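Local coordinates for Thiol:disulfide interchange protein DsbA (Neisseria meningitidis serogroup B, PDB 2ZNM) that probably acts as a periplasmic thiol-disulfide oxidoreductase of the DsbA type, exchanging disulfide bonds with other proteins, at residues Val62-Glu67 and Asp149-Val154; Gly158-Ile163 and Ala180-Glu185; Lys14-Glu19 and Tyr56-His61; Gly22-Leu27 and Pro52-Leu57. All coordinates share one frame; numbering follows the deposited sequence.

Interaction 1 (Val62-Glu67 and Asp149-Val154); sequences VVWQPE and DSTPTV
Trp64 meets the 149-154 loop obliquely, with the six-membered half of its indole leading. CG stands anti to the carbonyl carbon (chi1 -73°), which swings the ring system across toward Asp149, Ser150 and Thr151. CZ2 of Trp64 comes to 3.4 Å from Ser150 N, and CH2 of the same ring lies 3.5 Å from Thr151 OG1. At its other end the indole passes Asp149, whose CA is 3.7 Å from Trp64 NE1; the N-H itself is taken up by the carbonyl of Ile148, a bond that restrains the rotation of the ring. Asp149 and Ser150 both turn their CB atoms away, so the indole rests on their backbone.

The loop is the cis-proline loop of the thioredoxin fold, with a cis peptide joining Thr151 to Pro152. Thr151 also touches Cys34, one of two cysteines predicted to form the redox-active disulfide, which is not formed in this structure, and Phe33 beside it meets the Trp64 ring.

Thr151 works through two branches. While OG1 faces the tip of the indole, its methyl CG2 contacts both Trp64, at 3.7 Å from CH2, and Val62, at 3.9 Å from CG1. Val62 in turn covers one face of the indole: its CG1 sits 3.6 Å over the ring plane, above the centre, so that one methyl group touches the indole face and the threonine methyl together.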
# COMPACT_ATOMS: atom_id res chain seq x y z
N VAL A 62 2.90 -2.63 5.23
CA VAL A 62 2.60 -3.17 6.54
C VAL A 62 3.92 -3.44 7.28
O VAL A 62 4.90 -3.83 6.67
CB VAL A 62 1.75 -4.46 6.27
CG1 VAL A 62 2.57 -5.73 6.30
CG2 VAL A 62 0.52 -4.51 7.09
N VAL A 63 3.99 -3.16 8.58
CA VAL A 63 5.21 -3.47 9.37
C VAL A 63 4.85 -4.39 10.53
O VAL A 63 4.34 -3.93 11.55
CB VAL A 63 5.89 -2.19 9.94
CG1 VAL A 63 7.18 -2.56 10.70
CG2 VAL A 63 6.19 -1.18 8.84
N TRP A 64 5.10 -5.69 10.35
CA TRP A 64 4.68 -6.71 11.33
C TRP A 64 5.78 -7.07 12.32
O TRP A 64 5.49 -7.49 13.44
CB TRP A 64 4.18 -7.98 10.63
CG TRP A 64 2.84 -7.84 9.97
CD1 TRP A 64 1.80 -7.05 10.38
CD2 TRP A 64 2.39 -8.53 8.80
NE1 TRP A 64 0.73 -7.20 9.52
CE2 TRP A 64 1.07 -8.10 8.55
CE3 TRP A 64 2.98 -9.48 7.95
CZ2 TRP A 64 0.32 -8.59 7.48
CZ3 TRP A 64 2.23 -9.96 6.88
CH2 TRP A 64 0.91 -9.51 6.65
N GLN A 65 7.03 -6.94 11.89
CA GLN A 65 8.19 -7.20 12.74
C GLN A 65 9.14 -6.01 12.58
O GLN A 65 9.18 -5.40 11.52
CB GLN A 65 8.89 -8.51 12.34
CG GLN A 65 8.03 -9.78 12.46
CD GLN A 65 7.43 -9.98 13.86
OE1 GLN A 65 8.07 -9.71 14.87
NE2 GLN A 65 6.20 -10.48 13.91
N PRO A 66 9.90 -5.68 13.65
CA PRO A 66 10.76 -4.50 13.63
C PRO A 66 11.66 -4.39 12.39
O PRO A 66 11.88 -3.28 11.89
CB PRO A 66 11.59 -4.65 14.90
CG PRO A 66 10.67 -5.36 15.83
CD PRO A 66 9.99 -6.38 14.95
N GLU A 67 12.15 -5.54 11.92
CA GLU A 67 13.02 -5.66 10.75
C GLU A 67 12.31 -5.17 9.48
O GLU A 67 12.93 -4.72 8.51
CB GLU A 67 13.40 -7.13 10.55
CG GLU A 67 14.22 -7.77 11.69
CD GLU A 67 13.41 -8.19 12.92
OE1 GLU A 67 12.24 -8.60 12.78
OE2 GLU A 67 13.96 -8.13 14.04
N ASP A 149 -3.34 -6.93 10.29
CA ASP A 149 -2.67 -8.20 10.51
C ASP A 149 -2.78 -9.13 9.31
O ASP A 149 -2.59 -10.35 9.42
CB ASP A 149 -3.21 -8.87 11.79
CG ASP A 149 -4.71 -9.16 11.72
OD1 ASP A 149 -5.40 -8.64 10.81
OD2 ASP A 149 -5.19 -9.91 12.60
N SER A 150 -3.06 -8.54 8.15
CA SER A 150 -3.45 -9.29 6.97
C SER A 150 -3.19 -8.43 5.73
O SER A 150 -3.45 -7.23 5.74
CB SER A 150 -4.94 -9.66 7.10
OG SER A 150 -5.43 -10.34 5.95
N THR A 151 -2.66 -9.04 4.68
CA THR A 151 -2.41 -8.33 3.42
C THR A 151 -3.04 -9.11 2.26
O THR A 151 -2.93 -10.33 2.21
CB THR A 151 -0.90 -8.09 3.15
OG1 THR A 151 -0.19 -9.31 3.30
CG2 THR A 151 -0.32 -7.06 4.12
N PRO A 152 -3.75 -8.41 1.36
CA PRO A 152 -4.03 -6.96 1.44
C PRO A 152 -5.19 -6.65 2.40
O PRO A 152 -6.08 -7.49 2.60
CB PRO A 152 -4.43 -6.61 0.00
CG PRO A 152 -5.10 -7.86 -0.50
CD PRO A 152 -4.35 -9.02 0.16
N THR A 153 -5.16 -5.49 3.03
CA THR A 153 -6.37 -5.00 3.68
C THR A 153 -6.73 -3.64 3.10
O THR A 153 -5.86 -2.77 2.95
CB THR A 153 -6.33 -5.01 5.24
OG1 THR A 153 -5.24 -4.21 5.71
CG2 THR A 153 -6.16 -6.43 5.77
N VAL A 154 -8.00 -3.49 2.74
CA VAL A 154 -8.50 -2.28 2.11
C VAL A 154 -9.43 -1.51 3.07
O VAL A 154 -10.39 -2.06 3.60
CB VAL A 154 -9.22 -2.56 0.75
CG1 VAL A 154 -9.82 -1.29 0.17
CG2 VAL A 154 -8.25 -3.19 -0.25

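Interaction 2 (Gly158-Ile163 and Ala180-Glu185); sequences GKYRVI and AKVREE
Tyr160 points from its strand at the C-terminal helix and is met there by Lys181, Val182 and Glu185. Here the packing is close. Val182 CG2 lies in the plane of the ring, at its edge, 3.9 Å from Tyr160 CD2, and the aliphatic chain of Lys181 runs across one face at about a right angle, its CE 3.7 Å from Tyr160 CZ. Glu185 reaches the phenol tip to tip: Tyr160 OH donates to the syn lone pair of Glu185 OE2 at 3.0 Å, with ring and carboxylate planes 57° apart.

In the thioredoxin fold this is a strand of the central sheet covered by the last helix, whose segment 180-185 runs antiparallel to strand 160-162, the two axes 11.7 Å apart at closest. A classic beta bulge, in which Lys159 and Tyr160 both face Val156, aims two successive side chains at the helix. Tyr9 and Leu178 also touch the tyrosine.

The solvent side is looser. Lys159 stretches an extended chain toward Glu185, but its NZ remains 3.6 Å from Glu185 OE1, a long salt bridge. Lys159 CD lies 3.5 Å from the same Glu185 OE1, slightly nearer than NZ.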
# COMPACT_ATOMS: atom_id res chain seq x y z
N GLY A 158 -11.41 6.02 5.14
CA GLY A 158 -10.84 5.96 6.49
C GLY A 158 -11.64 5.19 7.53
O GLY A 158 -11.21 5.05 8.68
N LYS A 159 -12.81 4.68 7.13
CA LYS A 159 -13.81 4.19 8.09
C LYS A 159 -14.15 2.72 7.96
O LYS A 159 -14.45 2.06 8.96
CB LYS A 159 -15.11 4.99 7.95
CG LYS A 159 -15.16 6.30 8.70
CD LYS A 159 -16.56 6.90 8.62
CE LYS A 159 -16.81 7.85 9.79
NZ LYS A 159 -18.21 8.38 9.80
N TYR A 160 -14.15 2.22 6.73
CA TYR A 160 -14.71 0.90 6.46
C TYR A 160 -13.69 -0.04 5.86
O TYR A 160 -13.07 0.26 4.84
CB TYR A 160 -15.96 0.99 5.57
CG TYR A 160 -17.06 1.85 6.13
CD1 TYR A 160 -17.85 1.40 7.18
CD2 TYR A 160 -17.31 3.12 5.60
CE1 TYR A 160 -18.87 2.18 7.71
CE2 TYR A 160 -18.34 3.91 6.12
CZ TYR A 160 -19.11 3.44 7.17
OH TYR A 160 -20.12 4.21 7.68
N ARG A 161 -13.55 -1.18 6.52
CA ARG A 161 -12.56 -2.20 6.19
C ARG A 161 -13.26 -3.29 5.41
O ARG A 161 -14.25 -3.85 5.88
CB ARG A 161 -11.97 -2.76 7.48
CG ARG A 161 -10.84 -3.76 7.35
CD ARG A 161 -10.47 -4.20 8.76
NE ARG A 161 -9.08 -4.64 8.88
CZ ARG A 161 -8.34 -4.45 9.97
NH1 ARG A 161 -8.84 -3.81 11.02
NH2 ARG A 161 -7.09 -4.88 9.99
N VAL A 162 -12.75 -3.58 4.22
CA VAL A 162 -13.33 -4.61 3.37
C VAL A 162 -13.17 -6.00 4.00
O VAL A 162 -12.13 -6.31 4.59
CB VAL A 162 -12.68 -4.60 1.96
CG1 VAL A 162 -13.17 -5.77 1.13
CG2 VAL A 162 -12.99 -3.28 1.26
N ILE A 163 -14.22 -6.81 3.89
CA ILE A 163 -14.12 -8.24 4.12
C ILE A 163 -14.13 -8.94 2.77
O ILE A 163 -15.10 -8.82 2.02
CB ILE A 163 -15.28 -8.78 5.00
CG1 ILE A 163 -15.31 -8.09 6.36
CG2 ILE A 163 -15.18 -10.31 5.14
CD1 ILE A 163 -16.46 -8.52 7.26
N ALA A 180 -19.52 4.68 -2.61
CA ALA A 180 -20.85 5.28 -2.77
C ALA A 180 -21.54 5.50 -1.43
O ALA A 180 -22.33 6.43 -1.27
CB ALA A 180 -21.71 4.44 -3.69
N LYS A 181 -21.24 4.63 -0.46
CA LYS A 181 -21.72 4.76 0.91
C LYS A 181 -21.12 6.00 1.60
O LYS A 181 -21.84 6.79 2.20
CB LYS A 181 -21.41 3.49 1.72
CG LYS A 181 -21.98 3.47 3.14
CD LYS A 181 -21.68 2.14 3.82
CE LYS A 181 -22.06 2.16 5.30
NZ LYS A 181 -23.54 2.12 5.53
N VAL A 182 -19.80 6.14 1.49
CA VAL A 182 -19.07 7.26 2.07
C VAL A 182 -19.51 8.60 1.46
O VAL A 182 -19.78 9.56 2.19
CB VAL A 182 -17.51 7.04 1.95
CG1 VAL A 182 -16.73 8.33 2.17
CG2 VAL A 182 -17.03 5.97 2.93
N ARG A 183 -19.61 8.65 0.14
CA ARG A 183 -20.00 9.86 -0.59
C ARG A 183 -21.35 10.40 -0.11
O ARG A 183 -21.47 11.58 0.22
CB ARG A 183 -20.03 9.59 -2.09
CG ARG A 183 -20.58 10.73 -2.95
CD ARG A 183 -20.26 10.50 -4.42
NE ARG A 183 -20.58 9.14 -4.85
CZ ARG A 183 -19.80 8.39 -5.62
NH1 ARG A 183 -18.63 8.85 -6.04
NH2 ARG A 183 -20.18 7.16 -5.96
N GLU A 184 -22.35 9.52 -0.09
CA GLU A 184 -23.70 9.82 0.34
C GLU A 184 -23.73 10.26 1.81
O GLU A 184 -24.39 11.24 2.15
CB GLU A 184 -24.62 8.61 0.08
CG GLU A 184 -25.81 8.43 1.02
CD GLU A 184 -27.04 9.23 0.62
OE1 GLU A 184 -27.46 9.16 -0.56
OE2 GLU A 184 -27.60 9.92 1.50
N GLU A 185 -22.98 9.56 2.66
CA GLU A 185 -22.99 9.88 4.09
C GLU A 185 -22.34 11.24 4.40
O GLU A 185 -22.74 11.93 5.35
CB GLU A 185 -22.41 8.72 4.94
CG GLU A 185 -20.91 8.74 5.17
CD GLU A 185 -20.41 7.55 6.01
OE1 GLU A 185 -19.23 7.58 6.40
OE2 GLU A 185 -21.19 6.61 6.28

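Interaction 3 (Lys14-Glu19 and Tyr56-His61); sequences KPIPQE and YLRTEH
Between Ile16 and Glu19 the backbone heads 115° away from the direction of the strand from Tyr56 to Glu60, and the chains come nearest where the CA atoms of Glu19 and Arg58 stand 7.9 Å apart. Arg58 and Glu19 carry most of the contact, with Tyr56. With CG anti to the backbone N (chi1 174°) the extended arginine brings NH1 to the carbonyl of Pro17, 3.1 Å from that O, in a bond bent to 145° at the hydrogen; Glu25 provides a second, acidic partner for NH1. On the other flank Arg58 NE donates to the anti lone pair of Glu60 OE1 at 2.8 Å, in the guanidinium plane. Glu19 instead approaches from well outside that plane: its OE2 is 3.7 Å from Arg58 NE, a long salt bridge of charges alone, and touches Arg58 CG at 3.4 Å. The buried guanidinium probably eases the repulsion between Glu19 OE2 and Glu60 OE1, 4.4 Å apart. Glu19 CB packs against the hydroxyl of Tyr56, which is hydrogen-bonded to Gln20. Glu19, Arg58 and Glu60 thus form a salt-bridge network tying the connection between strands 9-11 and 24-30 to the outermost strand 55-61 of a thioredoxin-fold sheet.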
# COMPACT_ATOMS: atom_id res chain seq x y z
N LYS A 14 -11.48 3.44 15.40
CA LYS A 14 -10.92 4.78 15.21
C LYS A 14 -10.63 4.96 13.72
O LYS A 14 -10.02 4.08 13.11
CB LYS A 14 -9.63 4.96 16.01
CG LYS A 14 -9.78 4.94 17.53
CD LYS A 14 -10.29 6.28 18.08
CE LYS A 14 -9.75 6.55 19.48
NZ LYS A 14 -8.26 6.69 19.48
N PRO A 15 -11.08 6.08 13.14
CA PRO A 15 -10.88 6.34 11.71
C PRO A 15 -9.44 6.68 11.34
O PRO A 15 -8.73 7.33 12.12
CB PRO A 15 -11.80 7.54 11.43
CG PRO A 15 -12.66 7.70 12.67
CD PRO A 15 -11.83 7.17 13.79
N ILE A 16 -9.00 6.24 10.16
CA ILE A 16 -7.67 6.60 9.67
C ILE A 16 -7.75 7.92 8.91
O ILE A 16 -8.53 8.03 7.96
CB ILE A 16 -7.03 5.49 8.79
CG1 ILE A 16 -7.11 4.13 9.50
CG2 ILE A 16 -5.58 5.85 8.43
CD1 ILE A 16 -6.30 3.01 8.84
N PRO A 17 -6.99 8.94 9.35
CA PRO A 17 -6.99 10.24 8.68
C PRO A 17 -6.56 10.12 7.21
O PRO A 17 -5.50 9.56 6.91
CB PRO A 17 -5.96 11.05 9.47
CG PRO A 17 -5.88 10.38 10.80
CD PRO A 17 -6.08 8.93 10.51
N GLN A 18 -7.41 10.63 6.32
CA GLN A 18 -7.13 10.59 4.88
C GLN A 18 -5.93 11.46 4.51
O GLN A 18 -5.63 12.45 5.18
CB GLN A 18 -8.36 10.99 4.06
CG GLN A 18 -9.50 9.97 4.09
CD GLN A 18 -10.56 10.20 3.03
OE1 GLN A 18 -11.36 9.31 2.74
NE2 GLN A 18 -10.58 11.39 2.45
N GLU A 19 -5.25 11.06 3.44
CA GLU A 19 -4.17 11.83 2.83
C GLU A 19 -4.72 13.18 2.32
O GLU A 19 -4.10 14.23 2.53
CB GLU A 19 -3.64 11.05 1.64
CG GLU A 19 -2.16 10.79 1.61
CD GLU A 19 -1.80 9.70 0.60
OE1 GLU A 19 -2.49 9.59 -0.44
OE2 GLU A 19 -0.84 8.94 0.86
N TYR A 56 -9.72 8.09 -4.74
CA TYR A 56 -8.27 7.93 -4.99
C TYR A 56 -7.64 6.76 -4.22
O TYR A 56 -8.18 6.29 -3.21
CB TYR A 56 -7.49 9.24 -4.72
CG TYR A 56 -7.34 9.58 -3.26
CD1 TYR A 56 -6.19 9.21 -2.55
CD2 TYR A 56 -8.34 10.28 -2.58
CE1 TYR A 56 -6.04 9.53 -1.19
CE2 TYR A 56 -8.20 10.60 -1.23
CZ TYR A 56 -7.06 10.22 -0.54
OH TYR A 56 -6.94 10.54 0.80
N LEU A 57 -6.49 6.32 -4.72
CA LEU A 57 -5.76 5.16 -4.19
C LEU A 57 -4.58 5.58 -3.32
O LEU A 57 -3.79 6.44 -3.71
CB LEU A 57 -5.25 4.30 -5.36
CG LEU A 57 -5.77 2.89 -5.71
CD1 LEU A 57 -7.00 2.42 -4.92
CD2 LEU A 57 -5.98 2.77 -7.21
N ARG A 58 -4.47 4.97 -2.14
CA ARG A 58 -3.32 5.15 -1.25
C ARG A 58 -2.79 3.76 -0.85
O ARG A 58 -3.57 2.84 -0.61
CB ARG A 58 -3.75 5.95 0.00
CG ARG A 58 -2.68 6.10 1.11
CD ARG A 58 -3.30 6.72 2.35
NE ARG A 58 -2.39 6.86 3.49
CZ ARG A 58 -2.75 7.34 4.69
NH1 ARG A 58 -4.01 7.69 4.92
NH2 ARG A 58 -1.86 7.45 5.67
N THR A 59 -1.47 3.62 -0.79
CA THR A 59 -0.88 2.37 -0.32
C THR A 59 0.08 2.59 0.84
O THR A 59 0.78 3.61 0.89
CB THR A 59 -0.15 1.60 -1.45
OG1 THR A 59 0.98 2.36 -1.92
CG2 THR A 59 -1.09 1.32 -2.61
N GLU A 60 0.11 1.64 1.78
CA GLU A 60 1.08 1.64 2.88
C GLU A 60 1.67 0.24 3.05
O GLU A 60 0.94 -0.77 3.04
CB GLU A 60 0.42 2.08 4.18
CG GLU A 60 -0.32 3.43 4.11
CD GLU A 60 0.60 4.65 4.08
OE1 GLU A 60 0.13 5.74 3.71
OE2 GLU A 60 1.78 4.54 4.44
N HIS A 61 2.99 0.16 3.16
CA HIS A 61 3.61 -1.12 3.51
C HIS A 61 3.41 -1.44 5.00
O HIS A 61 3.70 -0.64 5.89
CB HIS A 61 5.09 -1.17 3.13
CG HIS A 61 5.63 -2.56 3.04
ND1 HIS A 61 6.08 -3.11 1.86
CD2 HIS A 61 5.76 -3.53 3.98
CE1 HIS A 61 6.47 -4.35 2.07
NE2 HIS A 61 6.28 -4.64 3.35

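Interaction 4 (Gly22-Leu27 and Pro52-Leu57); sequences GKIEVL and PSDAYL
Ile24, Glu25 and Val26 pair in parallel with Ala55, Tyr56 and Leu57, joining strands 24-30 and 55-61, the two strands of a beta-alpha-beta crossover through helix 42-50 in the thioredoxin fold.

Three backbone hydrogen bonds join the strands: Ile24 N to Asp54 O at 2.9 Å, Tyr56 N to Ile24 O at 2.9 Å, and Val26 N to Tyr56 O at 2.7 Å. The N-H and C=O of Tyr56 thus bond to the two residues flanking Glu25, as in regular parallel pairing. Ile24 O also receives a CA-H...O contact of 3.2 Å from Ala55 CA.

Apolar contact lies on the face shared by Ile24, Val26, Ala55 and Leu57. Val26 and Leu57 lie side by side and point the same way, CG1 of the valine 3.8 Å from CD1 of the leucine. Ile24 runs beside Asp54, whose carboxylate is held in a salt bridge by Arg183 of the C-terminal helix.

On the other face, Tyr56 has CG between the backbone N and the carbonyl carbon (chi1 73°), which folds its ring over Glu25. A CH-pi contact results, Glu25 CA standing 3.9 Å from the ring centroid. Lys23 CB meets the ring at its edge. The extended glutamate chain passes under the ring, its carboxylate turned 85° to it; OE1 accepts the backbone N-H of Glu19, OE2 bridges to Arg58, and Glu25 OE1 comes to 2.7 Å from Tyr56 OH, a weak bond whose proton is not settled.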
# COMPACT_ATOMS: atom_id res chain seq x y z
N GLY A 22 -11.98 15.90 1.17
CA GLY A 22 -12.87 16.19 0.04
C GLY A 22 -13.08 15.01 -0.90
O GLY A 22 -14.21 14.74 -1.31
N LYS A 23 -11.99 14.33 -1.25
CA LYS A 23 -12.03 13.07 -2.01
C LYS A 23 -12.19 11.86 -1.08
O LYS A 23 -12.03 11.97 0.13
CB LYS A 23 -10.77 12.89 -2.86
CG LYS A 23 -10.63 13.89 -4.00
CD LYS A 23 -9.18 14.02 -4.43
CE LYS A 23 -8.83 15.48 -4.77
NZ LYS A 23 -7.52 15.54 -5.49
N ILE A 24 -12.51 10.72 -1.67
CA ILE A 24 -12.74 9.48 -0.94
C ILE A 24 -11.52 8.59 -1.12
O ILE A 24 -11.21 8.14 -2.23
CB ILE A 24 -14.04 8.76 -1.41
CG1 ILE A 24 -15.24 9.72 -1.33
CG2 ILE A 24 -14.32 7.52 -0.58
CD1 ILE A 24 -16.42 9.32 -2.18
N GLU A 25 -10.83 8.34 -0.01
CA GLU A 25 -9.65 7.49 -0.02
C GLU A 25 -10.00 6.03 -0.13
O GLU A 25 -10.96 5.55 0.48
CB GLU A 25 -8.82 7.73 1.24
CG GLU A 25 -7.50 6.95 1.32
CD GLU A 25 -6.65 7.46 2.48
OE1 GLU A 25 -5.96 8.50 2.30
OE2 GLU A 25 -6.68 6.84 3.57
N VAL A 26 -9.23 5.32 -0.94
CA VAL A 26 -9.20 3.87 -0.92
C VAL A 26 -7.77 3.48 -0.56
O VAL A 26 -6.84 3.63 -1.36
CB VAL A 26 -9.67 3.27 -2.26
CG1 VAL A 26 -9.62 1.74 -2.21
CG2 VAL A 26 -11.06 3.74 -2.58
N LEU A 27 -7.59 3.05 0.68
CA LEU A 27 -6.28 2.76 1.20
C LEU A 27 -6.04 1.26 1.21
O LEU A 27 -6.87 0.49 1.75
CB LEU A 27 -6.12 3.37 2.59
CG LEU A 27 -5.09 2.89 3.62
CD1 LEU A 27 -3.67 3.17 3.18
CD2 LEU A 27 -5.40 3.56 4.96
N PRO A 52 -14.80 5.45 -9.11
CA PRO A 52 -15.36 6.72 -9.61
C PRO A 52 -14.34 7.86 -9.58
O PRO A 52 -13.30 7.75 -8.95
CB PRO A 52 -16.52 7.00 -8.64
CG PRO A 52 -16.20 6.23 -7.42
CD PRO A 52 -15.46 5.00 -7.87
N SER A 53 -14.65 8.96 -10.26
CA SER A 53 -13.74 10.10 -10.41
C SER A 53 -13.31 10.80 -9.10
O SER A 53 -12.22 11.38 -9.05
CB SER A 53 -14.36 11.15 -11.35
OG SER A 53 -14.59 10.60 -12.64
N ASP A 54 -14.15 10.74 -8.07
CA ASP A 54 -13.89 11.41 -6.78
C ASP A 54 -13.23 10.49 -5.73
O ASP A 54 -13.13 10.83 -4.54
CB ASP A 54 -15.19 12.03 -6.23
CG ASP A 54 -16.35 11.05 -6.19
OD1 ASP A 54 -16.22 9.93 -6.71
OD2 ASP A 54 -17.41 11.41 -5.63
N ALA A 55 -12.75 9.33 -6.19
CA ALA A 55 -12.06 8.37 -5.34
C ALA A 55 -10.59 8.31 -5.73
O ALA A 55 -10.25 8.49 -6.89
CB ALA A 55 -12.71 6.99 -5.48
N TYR A 56 -9.72 8.09 -4.74
CA TYR A 56 -8.27 7.93 -4.99
C TYR A 56 -7.64 6.76 -4.22
O TYR A 56 -8.18 6.29 -3.21
CB TYR A 56 -7.49 9.24 -4.72
CG TYR A 56 -7.34 9.58 -3.26
CD1 TYR A 56 -6.19 9.21 -2.55
CD2 TYR A 56 -8.34 10.28 -2.58
CE1 TYR A 56 -6.04 9.53 -1.19
CE2 TYR A 56 -8.20 10.60 -1.23
CZ TYR A 56 -7.06 10.22 -0.54
OH TYR A 56 -6.94 10.54 0.80
N LEU A 57 -6.49 6.32 -4.72
CA LEU A 57 -5.76 5.16 -4.19
C LEU A 57 -4.58 5.58 -3.32
O LEU A 57 -3.79 6.44 -3.71
CB LEU A 57 -5.25 4.30 -5.36
CG LEU A 57 -5.77 2.89 -5.71
CD1 LEU A 57 -7.00 2.42 -4.92
CD2 LEU A 57 -5.98 2.77 -7.21

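From the N terminus, interaction 3 opens first, at 14-19, after strand 9-11. Interaction 4 opens at 22-27 and closes at 52-57 around helix 42-50; it lies within the span of interaction 3, and both end on strand 55-61, sharing Tyr56 and Leu57. Interaction 1 starts directly afterwards and closes the longest loop, 81 residues that are mostly helix, by returning the chain to the loop that leads into strand 153-156. Interaction 2 follows in series, joining strand 160-162 to the end of helix 167-185. None of the loops cross. All four reach one sheet: Gly158 O probably accepts a hydrogen bond from Ile16 N between interactions 2 and 3, and Val182 of interaction 2 packs on Ile24 of interaction 4.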